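Local structure of Sca-family protein (Rickettsia rickettsii, 4LQ8) at residues T61-T66 with S236-M241; S178-T183 with T195-T200; K204-A209 with E332-G337; V216-Y221 with L244-T249; V257-H262 with K274-P279. The protein is the N-terminal head part of surface cell antigen 4 (Sca4), a rickettsial antigen that probably takes part in adhesive interactions with host-cell components. One frame throughout, in Å; residues are numbered along the deposited sequence.

How the contacts relate
Contacts 1 and 5 are buried, and contact 5 is the central one, its centre about 3 Å from that of the chain. Strand 236-245 pairs with strand 258-265, so they share backbone bonds, and both put histidines between sheet and helix 64-90. Contact 5 is itself a backbone ladder, carrying hydroxyls, an imidazole and apolar groups. Contacts 2 and 3 lie within a six-stranded antiparallel sheet: contact 2 a ladder with a weak Arg-Glu salt bridge, contact 3 a short ladder with bridging waters. Contact 4, at the surface, joins it to the end of strand 236-245 through one backbone bond, an alanine methyl and two waters. Contacts 3 and 4 meet directly; Leu-196 of contact 2 packs on contact 1.

Contact 1 (T61-T66 with S236-M241); sequences TSDPIT and SMHLSM
The N-terminal cap of helix 64-90 docks here on strand 236-245 through a histidine-carboxylate hydrogen bond. Asp-63 and His-238 approach tip to tip: His-238 NE2 donates to Asp-63 OD2 at 2.7 Å, the oxygen lying in the imidazole plane and accepting with its syn lone pair. The bond is somewhat bent (149°), and carboxylate and ring are turned 63° against each other. With CG between its own N and carbonyl carbon (chi1 79°), Asp-63 folds back over the helix start. It is the N-cap residue, and its OD1 accepts from Ile-65 N at 3.0 Å, on the anti lone pair, and from Thr-66 N at 3.3 Å, from above the carboxylate plane. One carboxylate thus caps the helix and grips the strand, and its charge would favour a protonated imidazole. Ile-65 covers one face of His-238 in a CH-pi contact, CB standing 3.5 Å over the ring centre; its CG2 reaches ND1 at 3.6 Å, while CG1 lies near CD2. At the ring edge Thr-66 OG1 comes within 3.3 Å of His-238 CE1, the two side chains crossing at about a right angle. Glu-264 of strand 258-265 holds that hydroxyl and also bonds to Asp-63 N. The second ring nitrogen, His-238 ND1, is hydrogen-bonded to ND1 of His-262.

Contact 2 (S178-T183 with T195-T200); sequences SDLRAT and TLNETT
Arg-181 and Glu-198 lie side by side on one face of the pair, guanidinium and carboxylate planes only 28° apart. Their salt bridge is loose: Arg-181 NH1 stands 3.1 Å from Glu-198 OE2, a weak and bent bond, with the carboxylate at the guanidinium edge. Glu-198 gets there with CG anti to the backbone N (chi1 -178°) and an extended chain, whereas Arg-181 bends at chi3. On the same face Thr-183 CG2 rests against Leu-196 CB at 3.9 Å, the two side chains pointing the same way. Leu-180, Ala-182, Asn-197 and Thr-199 occupy the reverse face, where Leu-180 CD2 leans on Thr-199 OG1 at 3.3 Å and comes near the amide of Asn-197. The antiparallel backbone ladder fixes these partners. Arg-181 and Glu-198 are a hydrogen-bonded pair, with Arg-181 N to Glu-198 O at 3.0 Å and Glu-198 N to Arg-181 O at 2.9 Å; Thr-183 and Leu-196 repeat the pattern. Thr-200 N closes the end of the ladder on Asp-179 O at 2.8 Å, almost straight (174°). Farther out, Arg-222 forms a salt bridge to Glu-198 OE2, and Trp-171 packs on both Arg-181 and Glu-198. This hairpin of strands 180-186 and 192-201 is flanked in its sheet by strands 172-173 and 215-224, while Leu-196 reaches Leu-239 and Met-241 of strand 236-245.

Contact 3 (K204-A209 with E332-G337); sequences KPFTLA and EDIIIG
Three backbone hydrogen bonds tie the two segments together. Thr-207 and Ile-335 form an antiparallel hydrogen-bonded pair, Thr-207 N giving to Ile-335 O at 2.8 Å and Ile-335 N to Thr-207 O at 3.0 Å, both donors in the carbonyl plane. The third, Gly-337 N to Pro-205 O at 2.9 Å, differs in that its donor stands 30° above that plane. Gly-337 adopts a positive phi of 131°, at backbone angles where a CB would press on the preceding carbonyl oxygen. Two waters add bridges. One bonds to Thr-207 OG1 and donates to Gly-337 O; the other, which donates to Asp-333 O and accepts from Ala-209 N, carries the backbone pairing on. Apolar contacts centre on Ile-334, whose CG1 sits between its own N and carbonyl carbon (chi1 65°). From there CD1 crosses obliquely to Phe-206 CD1 at 3.7 Å, and the second branch, CG2, meets Leu-208 CB at 3.9 Å. Phe-206 and Ile-336 are a non-hydrogen-bonded pair, with Phe-206 CB 4.3 Å from Ile-336 CG1. The extended chain of Lys-204 lays its CE against Ile-336 CG2 at 3.9 Å. Beyond the pair, Phe-206 packs on Ile-292 and Ala-285, and Ala-285 also touches Ile-334. A short strand close to the end of this construct thereby extends an antiparallel sheet: strand 335-336 is one of the two outermost of six strands within the chain, next to strand 206-209, which pairs on its other side with strand 215-224.

Contact 4 (V216-Y221 with L244-T249); sequences VQISSY and LKADGT
The carboxylate of Asp-247 is gripped at a single oxygen, OD1, from two directions. Thr-249 OG1 donates to it on the syn lone pair at 2.7 Å, while Thr-249 N arrives from 37° above the carboxylate plane at 3.2 Å, closing an Asx turn. Asp-247 CG sits between its own N and carbonyl carbon (chi1 64°), which folds the group back onto its own segment. Among the peptide groups, the carbonyl of Ala-246 is met in its plane by Ser-219 N at 3.0 Å, the one direct hydrogen bond across the contact. Ala-246 and Asp-247 are the central residues of a type I beta turn from Lys-245 to Gly-248, at the end of strand 236-245, and it rests against strand 215-224 where that strand is interrupted. The methyl of Ala-246 is the main apolar contact: its CB lies 3.4 Å from Gln-217 O and 3.7 Å from Ile-218 CD1, with Val-216 CG1 also alongside. Beside the turn, Ser-219 OG approaches Asp-247 CA at 3.5 Å, and Ser-220 CB packs near Gly-248, whose positive phi of 80° favours glycine and where a CB would run into Ser-220 CB. Two waters bridge the segments. One donates to both Ser-220 O and Lys-245 O; the second donates to Gly-248 O and bonds with Ser-220 OG. Beyond the two segments, Val-216 and Ile-218 also touch Ile-301 of strand 300-304, and Tyr-221 touches Thr-303.

Contact 5 (V257-H262 with K274-P279); sequences VYFTAH and KEISSP
Thr-260 and Ser-277 face each other across the strands with their hydroxyls meeting at 2.7 Å, Thr-260 OG1 to Ser-277 OG. Both oxygens sit between their own N and carbonyl carbon (chi1 76° and 88°), which turns them into one polar line. His-262, on the same face, bends back along its own strand so that its NE2 joins Thr-260 OG1, also at 2.7 Å. Its ring lies edge-on to the facing backbone, His-262 CD2 coming 3.4 Å from Glu-275 O. The two hydroxyls and NE2 thus satisfy one another, while His-262 ND1 pairs with His-238 and Tyr-149 takes up Ser-277 OG at the end of the line. On the reverse face Ile-276 crosses Phe-259 obliquely, with Ile-276 CD1 4.1 Å from Phe-259 CE1, while Ser-278 CB stands at the edge of the phenyl ring. Where the ladder ends, Val-257 CB presses on Pro-279 CG at 3.5 Å. The backbone sets this register: Thr-260 N bonds to Ser-277 O and Ser-277 N to Thr-260 O, both donors above the carbonyl planes. Opposite His-262 comes a classic beta bulge. Lys-274 N reaches His-262 O at 2.8 Å, nearly along the C=O axis, and Glu-275 N adds a weak bond to the same oxygen. The hairpin is buried near the chain's centre; strand 258-265 lies between strands 271-277 and 236-245, helices 64-90 and 135-155 cover the hydroxyl and histidine face, and helix 308-320 packs on Ile-276 and Glu-275.

Contact 1 (T61-T66 with S236-M241)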
# COMPACT_ATOMS: atom_id res chain seq x y z
N THR A 61 8.22 16.56 -10.47
CA THR A 61 8.72 15.89 -9.27
C THR A 61 8.52 14.35 -9.27
O THR A 61 8.96 13.70 -8.31
CB THR A 61 8.12 16.53 -8.00
OG1 THR A 61 6.69 16.35 -8.00
CG2 THR A 61 8.47 18.02 -7.86
N SER A 62 7.89 13.75 -10.32
CA SER A 62 7.72 12.30 -10.28
C SER A 62 7.87 11.59 -11.63
O SER A 62 7.73 12.21 -12.69
CB SER A 62 6.39 11.93 -9.63
OG SER A 62 5.30 12.14 -10.50
N ASP A 63 8.11 10.27 -11.58
CA ASP A 63 8.23 9.47 -12.79
C ASP A 63 6.84 8.88 -13.19
O ASP A 63 5.88 9.05 -12.43
CB ASP A 63 9.38 8.44 -12.66
CG ASP A 63 9.17 7.17 -11.87
OD1 ASP A 63 8.03 6.67 -11.84
OD2 ASP A 63 10.17 6.57 -11.45
N PRO A 64 6.70 8.24 -14.38
CA PRO A 64 5.37 7.73 -14.79
C PRO A 64 4.74 6.66 -13.91
O PRO A 64 3.52 6.59 -13.86
CB PRO A 64 5.60 7.21 -16.22
CG PRO A 64 6.86 7.84 -16.66
CD PRO A 64 7.70 7.98 -15.44
N ILE A 65 5.54 5.84 -13.21
CA ILE A 65 5.00 4.79 -12.34
C ILE A 65 4.37 5.42 -11.11
O ILE A 65 3.23 5.12 -10.79
CB ILE A 65 6.06 3.71 -11.96
CG1 ILE A 65 6.92 3.23 -13.18
CG2 ILE A 65 5.43 2.54 -11.18
CD1 ILE A 65 6.27 2.89 -14.42
N THR A 66 5.13 6.28 -10.41
CA THR A 66 4.68 6.98 -9.20
C THR A 66 3.41 7.77 -9.53
O THR A 66 2.43 7.66 -8.79
CB THR A 66 5.77 7.90 -8.69
OG1 THR A 66 7.01 7.19 -8.65
CG2 THR A 66 5.45 8.50 -7.32
N SER A 236 16.31 4.36 -10.06
CA SER A 236 14.93 4.30 -9.59
C SER A 236 14.51 2.85 -9.50
O SER A 236 15.08 1.99 -10.19
CB SER A 236 14.00 5.03 -10.56
OG SER A 236 14.41 6.37 -10.73
N MET A 237 13.52 2.57 -8.66
CA MET A 237 13.04 1.22 -8.43
C MET A 237 11.58 1.26 -8.00
O MET A 237 11.22 2.05 -7.13
CB MET A 237 13.95 0.59 -7.35
CG MET A 237 13.50 -0.75 -6.82
SD MET A 237 14.65 -1.36 -5.55
CE MET A 237 14.27 -0.31 -4.20
N HIS A 238 10.74 0.41 -8.60
CA HIS A 238 9.33 0.31 -8.20
C HIS A 238 9.05 -1.14 -7.89
O HIS A 238 9.43 -2.03 -8.65
CB HIS A 238 8.38 0.85 -9.27
CG HIS A 238 8.66 2.28 -9.61
ND1 HIS A 238 8.06 3.32 -8.91
CD2 HIS A 238 9.48 2.80 -10.55
CE1 HIS A 238 8.53 4.42 -9.45
NE2 HIS A 238 9.39 4.16 -10.44
N LEU A 239 8.42 -1.38 -6.75
CA LEU A 239 8.13 -2.72 -6.26
C LEU A 239 6.67 -2.93 -6.08
O LEU A 239 5.99 -2.05 -5.56
CB LEU A 239 8.84 -2.95 -4.92
CG LEU A 239 10.36 -2.69 -4.86
CD1 LEU A 239 10.85 -2.81 -3.43
CD2 LEU A 239 11.12 -3.65 -5.80
N SER A 240 6.17 -4.10 -6.50
CA SER A 240 4.76 -4.50 -6.36
C SER A 240 4.74 -5.88 -5.75
O SER A 240 5.04 -6.84 -6.44
CB SER A 240 4.04 -4.50 -7.70
OG SER A 240 3.86 -3.18 -8.21
N MET A 241 4.43 -5.97 -4.45
CA MET A 241 4.41 -7.22 -3.71
C MET A 241 2.98 -7.66 -3.46
O MET A 241 2.20 -6.95 -2.82
CB MET A 241 5.24 -7.10 -2.40
CG MET A 241 6.70 -6.65 -2.64
SD MET A 241 7.68 -7.81 -3.66
CE MET A 241 9.25 -6.98 -3.67

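Contact 2 (S178-T183 with T195-T200)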
# COMPACT_ATOMS: atom_id res chain seq x y z
N SER A 178 15.72 -21.77 5.77
CA SER A 178 14.48 -22.23 5.13
C SER A 178 13.35 -21.18 5.03
O SER A 178 12.50 -21.28 4.15
CB SER A 178 13.97 -23.49 5.82
OG SER A 178 13.66 -23.23 7.18
N ASP A 179 13.33 -20.19 5.93
CA ASP A 179 12.31 -19.14 5.97
C ASP A 179 12.71 -17.89 5.16
O ASP A 179 11.99 -16.90 5.18
CB ASP A 179 12.02 -18.75 7.44
CG ASP A 179 13.22 -18.26 8.26
OD1 ASP A 179 14.37 -18.51 7.85
OD2 ASP A 179 13.01 -17.63 9.31
N LEU A 180 13.85 -17.92 4.46
CA LEU A 180 14.30 -16.73 3.73
C LEU A 180 14.43 -16.92 2.25
O LEU A 180 14.79 -18.01 1.77
CB LEU A 180 15.64 -16.19 4.27
CG LEU A 180 15.75 -15.89 5.79
CD1 LEU A 180 17.20 -15.52 6.18
CD2 LEU A 180 14.80 -14.74 6.22
N ARG A 181 14.16 -15.81 1.52
CA ARG A 181 14.40 -15.64 0.10
C ARG A 181 14.96 -14.24 -0.04
O ARG A 181 14.70 -13.38 0.80
CB ARG A 181 13.15 -15.79 -0.78
CG ARG A 181 12.63 -17.20 -0.98
CD ARG A 181 11.15 -17.02 -1.23
NE ARG A 181 10.76 -17.37 -2.58
CZ ARG A 181 9.72 -16.89 -3.23
NH1 ARG A 181 8.95 -15.94 -2.69
NH2 ARG A 181 9.45 -17.31 -4.45
N ALA A 182 15.73 -14.02 -1.09
CA ALA A 182 16.34 -12.73 -1.35
C ALA A 182 16.37 -12.46 -2.82
O ALA A 182 16.36 -13.40 -3.62
CB ALA A 182 17.75 -12.69 -0.77
N THR A 183 16.38 -11.18 -3.20
CA THR A 183 16.52 -10.76 -4.59
C THR A 183 17.43 -9.55 -4.68
O THR A 183 17.24 -8.57 -3.97
CB THR A 183 15.15 -10.59 -5.31
OG1 THR A 183 15.38 -10.48 -6.72
CG2 THR A 183 14.33 -9.40 -4.81
N THR A 195 19.36 -5.24 -2.06
CA THR A 195 18.97 -6.63 -2.03
C THR A 195 17.75 -6.67 -1.11
O THR A 195 17.77 -6.05 -0.05
CB THR A 195 20.11 -7.59 -1.63
OG1 THR A 195 21.21 -7.37 -2.50
CG2 THR A 195 19.69 -9.06 -1.72
N LEU A 196 16.66 -7.32 -1.56
CA LEU A 196 15.45 -7.38 -0.75
C LEU A 196 15.40 -8.71 -0.02
O LEU A 196 15.66 -9.75 -0.63
CB LEU A 196 14.18 -7.20 -1.61
CG LEU A 196 14.06 -5.86 -2.37
CD1 LEU A 196 12.97 -5.94 -3.41
CD2 LEU A 196 13.79 -4.70 -1.41
N ASN A 197 15.14 -8.67 1.29
CA ASN A 197 15.02 -9.87 2.12
C ASN A 197 13.55 -10.17 2.39
O ASN A 197 12.84 -9.31 2.88
CB ASN A 197 15.77 -9.69 3.45
CG ASN A 197 15.79 -10.95 4.29
OD1 ASN A 197 16.43 -11.95 3.92
ND2 ASN A 197 15.01 -10.95 5.37
N GLU A 198 13.11 -11.38 2.07
CA GLU A 198 11.74 -11.83 2.32
C GLU A 198 11.81 -12.91 3.42
O GLU A 198 12.42 -13.96 3.20
CB GLU A 198 11.13 -12.40 1.03
CG GLU A 198 9.69 -12.85 1.18
CD GLU A 198 9.30 -13.93 0.18
OE1 GLU A 198 9.85 -15.05 0.28
OE2 GLU A 198 8.46 -13.65 -0.70
N THR A 199 11.16 -12.65 4.57
CA THR A 199 11.09 -13.60 5.68
C THR A 199 9.70 -14.18 5.69
O THR A 199 8.73 -13.42 5.79
CB THR A 199 11.41 -12.92 7.03
OG1 THR A 199 12.67 -12.26 6.93
CG2 THR A 199 11.44 -13.92 8.22
N THR A 200 9.58 -15.51 5.57
CA THR A 200 8.29 -16.18 5.65
C THR A 200 8.14 -16.68 7.11
O THR A 200 9.06 -17.30 7.64
CB THR A 200 8.19 -17.31 4.62
OG1 THR A 200 8.17 -16.74 3.33
CG2 THR A 200 6.94 -18.16 4.79

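Contact 3 (K204-A209 with E332-G337)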
# COMPACT_ATOMS: atom_id res chain seq x y z
N LYS A 204 4.30 -19.09 13.67
CA LYS A 204 3.63 -18.20 14.60
C LYS A 204 2.15 -18.04 14.19
O LYS A 204 1.73 -16.97 13.73
CB LYS A 204 4.38 -16.85 14.71
CG LYS A 204 3.97 -16.06 15.93
CD LYS A 204 4.76 -14.78 16.12
CE LYS A 204 4.02 -13.93 17.13
NZ LYS A 204 4.84 -12.79 17.61
N PRO A 205 1.31 -19.11 14.31
CA PRO A 205 -0.11 -18.94 13.90
C PRO A 205 -0.83 -17.95 14.83
O PRO A 205 -0.48 -17.79 16.01
CB PRO A 205 -0.69 -20.36 14.06
CG PRO A 205 0.20 -21.03 15.09
CD PRO A 205 1.58 -20.46 14.84
N PHE A 206 -1.82 -17.27 14.26
CA PHE A 206 -2.67 -16.36 15.00
C PHE A 206 -4.02 -16.29 14.32
O PHE A 206 -4.13 -16.60 13.13
CB PHE A 206 -2.02 -14.96 15.15
CG PHE A 206 -1.82 -14.20 13.86
CD1 PHE A 206 -2.81 -13.36 13.38
CD2 PHE A 206 -0.64 -14.34 13.13
CE1 PHE A 206 -2.63 -12.68 12.18
CE2 PHE A 206 -0.46 -13.65 11.94
CZ PHE A 206 -1.45 -12.79 11.49
N THR A 207 -5.04 -15.89 15.06
CA THR A 207 -6.39 -15.71 14.56
C THR A 207 -6.77 -14.23 14.59
O THR A 207 -6.49 -13.52 15.56
CB THR A 207 -7.40 -16.57 15.36
OG1 THR A 207 -7.09 -17.94 15.14
CG2 THR A 207 -8.85 -16.30 14.96
N LEU A 208 -7.42 -13.77 13.53
CA LEU A 208 -7.95 -12.42 13.44
C LEU A 208 -9.45 -12.52 13.15
O LEU A 208 -9.98 -13.62 12.97
CB LEU A 208 -7.17 -11.55 12.42
CG LEU A 208 -6.92 -12.08 11.03
CD1 LEU A 208 -8.21 -12.00 10.18
CD2 LEU A 208 -5.81 -11.30 10.34
N ALA A 209 -10.14 -11.38 13.14
CA ALA A 209 -11.57 -11.41 12.85
C ALA A 209 -11.88 -10.51 11.68
O ALA A 209 -11.27 -9.45 11.54
CB ALA A 209 -12.37 -10.99 14.07
N GLU A 332 -5.46 -3.83 14.94
CA GLU A 332 -6.63 -4.60 15.34
C GLU A 332 -6.22 -5.69 16.29
O GLU A 332 -5.04 -6.03 16.37
CB GLU A 332 -7.34 -5.20 14.11
CG GLU A 332 -7.98 -4.19 13.18
CD GLU A 332 -9.17 -3.40 13.71
OE1 GLU A 332 -9.63 -3.66 14.84
OE2 GLU A 332 -9.64 -2.49 12.98
N ASP A 333 -7.19 -6.22 17.01
CA ASP A 333 -7.00 -7.28 18.00
C ASP A 333 -6.77 -8.64 17.34
O ASP A 333 -7.35 -8.95 16.30
CB ASP A 333 -8.21 -7.33 18.92
CG ASP A 333 -7.91 -7.82 20.30
OD1 ASP A 333 -6.70 -7.85 20.67
OD2 ASP A 333 -8.86 -8.15 21.04
N ILE A 334 -5.91 -9.46 17.94
CA ILE A 334 -5.64 -10.82 17.45
C ILE A 334 -5.45 -11.77 18.62
O ILE A 334 -5.22 -11.32 19.74
CB ILE A 334 -4.47 -10.92 16.44
CG1 ILE A 334 -3.11 -10.54 17.07
CG2 ILE A 334 -4.74 -10.15 15.13
CD1 ILE A 334 -1.88 -11.19 16.26
N ILE A 335 -5.52 -13.08 18.35
CA ILE A 335 -5.25 -14.15 19.30
C ILE A 335 -4.01 -14.86 18.76
O ILE A 335 -4.04 -15.37 17.65
CB ILE A 335 -6.43 -15.13 19.44
CG1 ILE A 335 -7.77 -14.36 19.64
CG2 ILE A 335 -6.15 -16.13 20.57
CD1 ILE A 335 -9.09 -15.22 19.49
N ILE A 336 -2.92 -14.84 19.51
CA ILE A 336 -1.69 -15.48 19.07
C ILE A 336 -1.64 -16.89 19.63
O ILE A 336 -1.76 -17.06 20.85
CB ILE A 336 -0.43 -14.62 19.43
CG1 ILE A 336 -0.52 -13.22 18.76
CG2 ILE A 336 0.86 -15.34 18.97
CD1 ILE A 336 0.11 -12.11 19.54
N GLY A 337 -1.44 -17.88 18.76
CA GLY A 337 -1.36 -19.28 19.18
C GLY A 337 -2.25 -20.17 18.34
O GLY A 337 -2.72 -19.77 17.29
O HOH W 1 -4.78 -19.33 15.55
O HOH W 2 -8.63 -8.77 13.98

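Contact 4 (V216-Y221 with L244-T249)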
# COMPACT_ATOMS: atom_id res chain seq x y z
N VAL A 216 -10.56 -16.00 11.38
CA VAL A 216 -9.73 -16.57 10.32
C VAL A 216 -8.34 -16.84 10.90
O VAL A 216 -7.71 -15.92 11.45
CB VAL A 216 -9.65 -15.63 9.06
CG1 VAL A 216 -8.67 -16.15 8.02
CG2 VAL A 216 -11.02 -15.39 8.44
N GLN A 217 -7.84 -18.08 10.75
CA GLN A 217 -6.49 -18.38 11.18
C GLN A 217 -5.50 -18.05 10.06
O GLN A 217 -5.71 -18.47 8.92
CB GLN A 217 -6.31 -19.83 11.61
CG GLN A 217 -4.90 -20.02 12.22
CD GLN A 217 -4.65 -21.40 12.75
OE1 GLN A 217 -4.07 -22.23 12.05
NE2 GLN A 217 -5.04 -21.65 13.98
N ILE A 218 -4.43 -17.32 10.40
CA ILE A 218 -3.33 -17.02 9.49
C ILE A 218 -2.27 -18.05 9.85
O ILE A 218 -1.69 -17.98 10.93
CB ILE A 218 -2.80 -15.56 9.63
CG1 ILE A 218 -3.91 -14.49 9.37
CG2 ILE A 218 -1.54 -15.31 8.74
CD1 ILE A 218 -4.60 -14.50 7.98
N SER A 219 -2.04 -19.02 8.98
CA SER A 219 -1.06 -20.07 9.26
C SER A 219 0.31 -19.75 8.65
O SER A 219 1.30 -20.37 9.02
CB SER A 219 -1.58 -21.43 8.80
OG SER A 219 -1.96 -21.39 7.44
N SER A 220 0.39 -18.74 7.76
CA SER A 220 1.67 -18.33 7.18
C SER A 220 1.53 -16.94 6.60
O SER A 220 0.48 -16.60 6.06
CB SER A 220 2.11 -19.31 6.09
OG SER A 220 3.41 -19.01 5.60
N TYR A 221 2.60 -16.14 6.70
CA TYR A 221 2.65 -14.79 6.14
C TYR A 221 4.11 -14.46 5.87
O TYR A 221 5.00 -15.19 6.31
CB TYR A 221 1.98 -13.73 7.06
CG TYR A 221 2.71 -13.48 8.37
CD1 TYR A 221 3.71 -12.52 8.46
CD2 TYR A 221 2.39 -14.20 9.52
CE1 TYR A 221 4.38 -12.28 9.66
CE2 TYR A 221 3.05 -13.96 10.73
CZ TYR A 221 4.03 -12.99 10.80
OH TYR A 221 4.73 -12.80 11.95
N LEU A 244 -0.93 -12.05 0.32
CA LEU A 244 -0.97 -13.51 0.43
C LEU A 244 -2.25 -13.90 1.12
O LEU A 244 -2.69 -13.21 2.04
CB LEU A 244 0.22 -14.07 1.23
CG LEU A 244 1.61 -14.00 0.60
CD1 LEU A 244 2.63 -14.66 1.51
CD2 LEU A 244 1.65 -14.67 -0.78
N LYS A 245 -2.80 -15.07 0.75
CA LYS A 245 -3.99 -15.63 1.40
C LYS A 245 -3.61 -16.10 2.82
O LYS A 245 -2.42 -16.16 3.14
CB LYS A 245 -4.55 -16.80 0.57
CG LYS A 245 -5.01 -16.38 -0.83
CD LYS A 245 -5.93 -17.41 -1.47
CE LYS A 245 -5.20 -18.52 -2.14
NZ LYS A 245 -6.13 -19.60 -2.58
N ALA A 246 -4.62 -16.45 3.66
CA ALA A 246 -4.40 -16.90 5.06
C ALA A 246 -3.42 -18.07 5.21
O ALA A 246 -2.77 -18.18 6.24
CB ALA A 246 -5.73 -17.24 5.73
N ASP A 247 -3.31 -18.94 4.18
CA ASP A 247 -2.40 -20.11 4.22
C ASP A 247 -1.03 -19.81 3.57
O ASP A 247 -0.26 -20.72 3.30
CB ASP A 247 -3.08 -21.34 3.56
CG ASP A 247 -3.39 -21.21 2.07
OD1 ASP A 247 -3.07 -20.16 1.48
OD2 ASP A 247 -4.01 -22.14 1.50
N GLY A 248 -0.78 -18.54 3.28
CA GLY A 248 0.47 -18.09 2.69
C GLY A 248 0.63 -18.28 1.19
O GLY A 248 1.73 -18.08 0.67
N THR A 249 -0.44 -18.66 0.48
CA THR A 249 -0.36 -18.84 -0.98
C THR A 249 -0.81 -17.56 -1.71
O THR A 249 -1.55 -16.74 -1.15
CB THR A 249 -1.17 -20.07 -1.45
OG1 THR A 249 -2.54 -19.87 -1.13
CG2 THR A 249 -0.70 -21.37 -0.82
O HOH W 3 -0.98 -14.62 5.00
O HOH W 4 3.67 -17.41 3.08

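Contact 5 (V257-H262 with K274-P279)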
# COMPACT_ATOMS: atom_id res chain seq x y z
N VAL A 257 -4.35 -7.95 -4.99
CA VAL A 257 -4.04 -6.59 -4.55
C VAL A 257 -2.59 -6.61 -4.08
O VAL A 257 -2.05 -7.69 -3.87
CB VAL A 257 -5.02 -5.99 -3.53
CG1 VAL A 257 -6.32 -5.59 -4.22
CG2 VAL A 257 -5.25 -6.93 -2.36
N TYR A 258 -1.96 -5.45 -3.98
CA TYR A 258 -0.53 -5.33 -3.72
C TYR A 258 -0.16 -4.24 -2.74
O TYR A 258 -0.90 -3.29 -2.52
CB TYR A 258 0.17 -4.97 -5.06
CG TYR A 258 -0.05 -5.98 -6.18
CD1 TYR A 258 -1.22 -5.96 -6.94
CD2 TYR A 258 0.90 -6.94 -6.48
CE1 TYR A 258 -1.47 -6.93 -7.92
CE2 TYR A 258 0.69 -7.88 -7.49
CZ TYR A 258 -0.51 -7.88 -8.19
OH TYR A 258 -0.73 -8.79 -9.18
N PHE A 259 1.04 -4.39 -2.17
CA PHE A 259 1.71 -3.35 -1.42
C PHE A 259 2.76 -2.85 -2.41
O PHE A 259 3.52 -3.67 -2.93
CB PHE A 259 2.36 -3.86 -0.12
CG PHE A 259 3.07 -2.73 0.59
CD1 PHE A 259 2.36 -1.76 1.28
CD2 PHE A 259 4.46 -2.62 0.53
CE1 PHE A 259 3.02 -0.69 1.90
CE2 PHE A 259 5.12 -1.55 1.15
CZ PHE A 259 4.40 -0.59 1.83
N THR A 260 2.75 -1.55 -2.74
CA THR A 260 3.72 -1.02 -3.69
C THR A 260 4.63 -0.02 -3.01
O THR A 260 4.22 0.59 -2.03
CB THR A 260 3.05 -0.48 -4.99
OG1 THR A 260 2.44 0.78 -4.73
CG2 THR A 260 2.03 -1.48 -5.62
N ALA A 261 5.86 0.14 -3.52
CA ALA A 261 6.86 1.06 -3.01
C ALA A 261 7.58 1.68 -4.21
O ALA A 261 7.96 0.97 -5.15
CB ALA A 261 7.83 0.34 -2.07
N HIS A 262 7.70 3.01 -4.20
CA HIS A 262 8.20 3.82 -5.31
C HIS A 262 9.39 4.64 -4.93
O HIS A 262 9.31 5.55 -4.12
CB HIS A 262 7.02 4.67 -5.84
CG HIS A 262 5.83 3.82 -6.09
ND1 HIS A 262 5.75 2.99 -7.21
CD2 HIS A 262 4.76 3.56 -5.29
CE1 HIS A 262 4.62 2.31 -7.08
NE2 HIS A 262 4.00 2.63 -5.94
N LYS A 274 9.60 7.79 -2.48
CA LYS A 274 8.68 8.91 -2.75
C LYS A 274 7.23 8.57 -2.45
O LYS A 274 6.41 9.47 -2.22
CB LYS A 274 8.79 9.33 -4.25
CG LYS A 274 10.21 9.80 -4.68
CD LYS A 274 10.53 11.20 -4.20
CE LYS A 274 11.95 11.60 -4.54
NZ LYS A 274 12.26 12.96 -4.02
N GLU A 275 6.89 7.29 -2.55
CA GLU A 275 5.49 6.89 -2.42
C GLU A 275 5.37 5.44 -2.12
O GLU A 275 6.25 4.65 -2.45
CB GLU A 275 4.79 7.18 -3.77
CG GLU A 275 3.33 7.54 -3.69
CD GLU A 275 3.00 8.76 -2.84
OE1 GLU A 275 2.73 8.58 -1.64
OE2 GLU A 275 3.05 9.89 -3.36
N ILE A 276 4.26 5.09 -1.49
CA ILE A 276 3.83 3.72 -1.23
C ILE A 276 2.34 3.66 -1.52
O ILE A 276 1.69 4.71 -1.64
CB ILE A 276 4.17 3.18 0.19
CG1 ILE A 276 3.37 3.96 1.31
CG2 ILE A 276 5.69 3.14 0.45
CD1 ILE A 276 3.45 3.30 2.73
N SER A 277 1.79 2.46 -1.64
CA SER A 277 0.34 2.29 -1.77
C SER A 277 -0.04 0.92 -1.28
O SER A 277 0.79 0.01 -1.24
CB SER A 277 -0.14 2.50 -3.21
OG SER A 277 -0.09 1.32 -3.99
N SER A 278 -1.32 0.75 -0.97
CA SER A 278 -1.90 -0.52 -0.58
C SER A 278 -3.40 -0.41 -0.65
O SER A 278 -3.92 0.71 -0.66
CB SER A 278 -1.46 -0.88 0.84
OG SER A 278 -2.23 -0.21 1.82
N PRO A 279 -4.14 -1.55 -0.62
CA PRO A 279 -5.60 -1.46 -0.41
C PRO A 279 -5.87 -0.75 0.94
O PRO A 279 -5.05 -0.86 1.87
CB PRO A 279 -6.04 -2.93 -0.31
CG PRO A 279 -4.93 -3.70 -0.83
CD PRO A 279 -3.69 -2.95 -0.57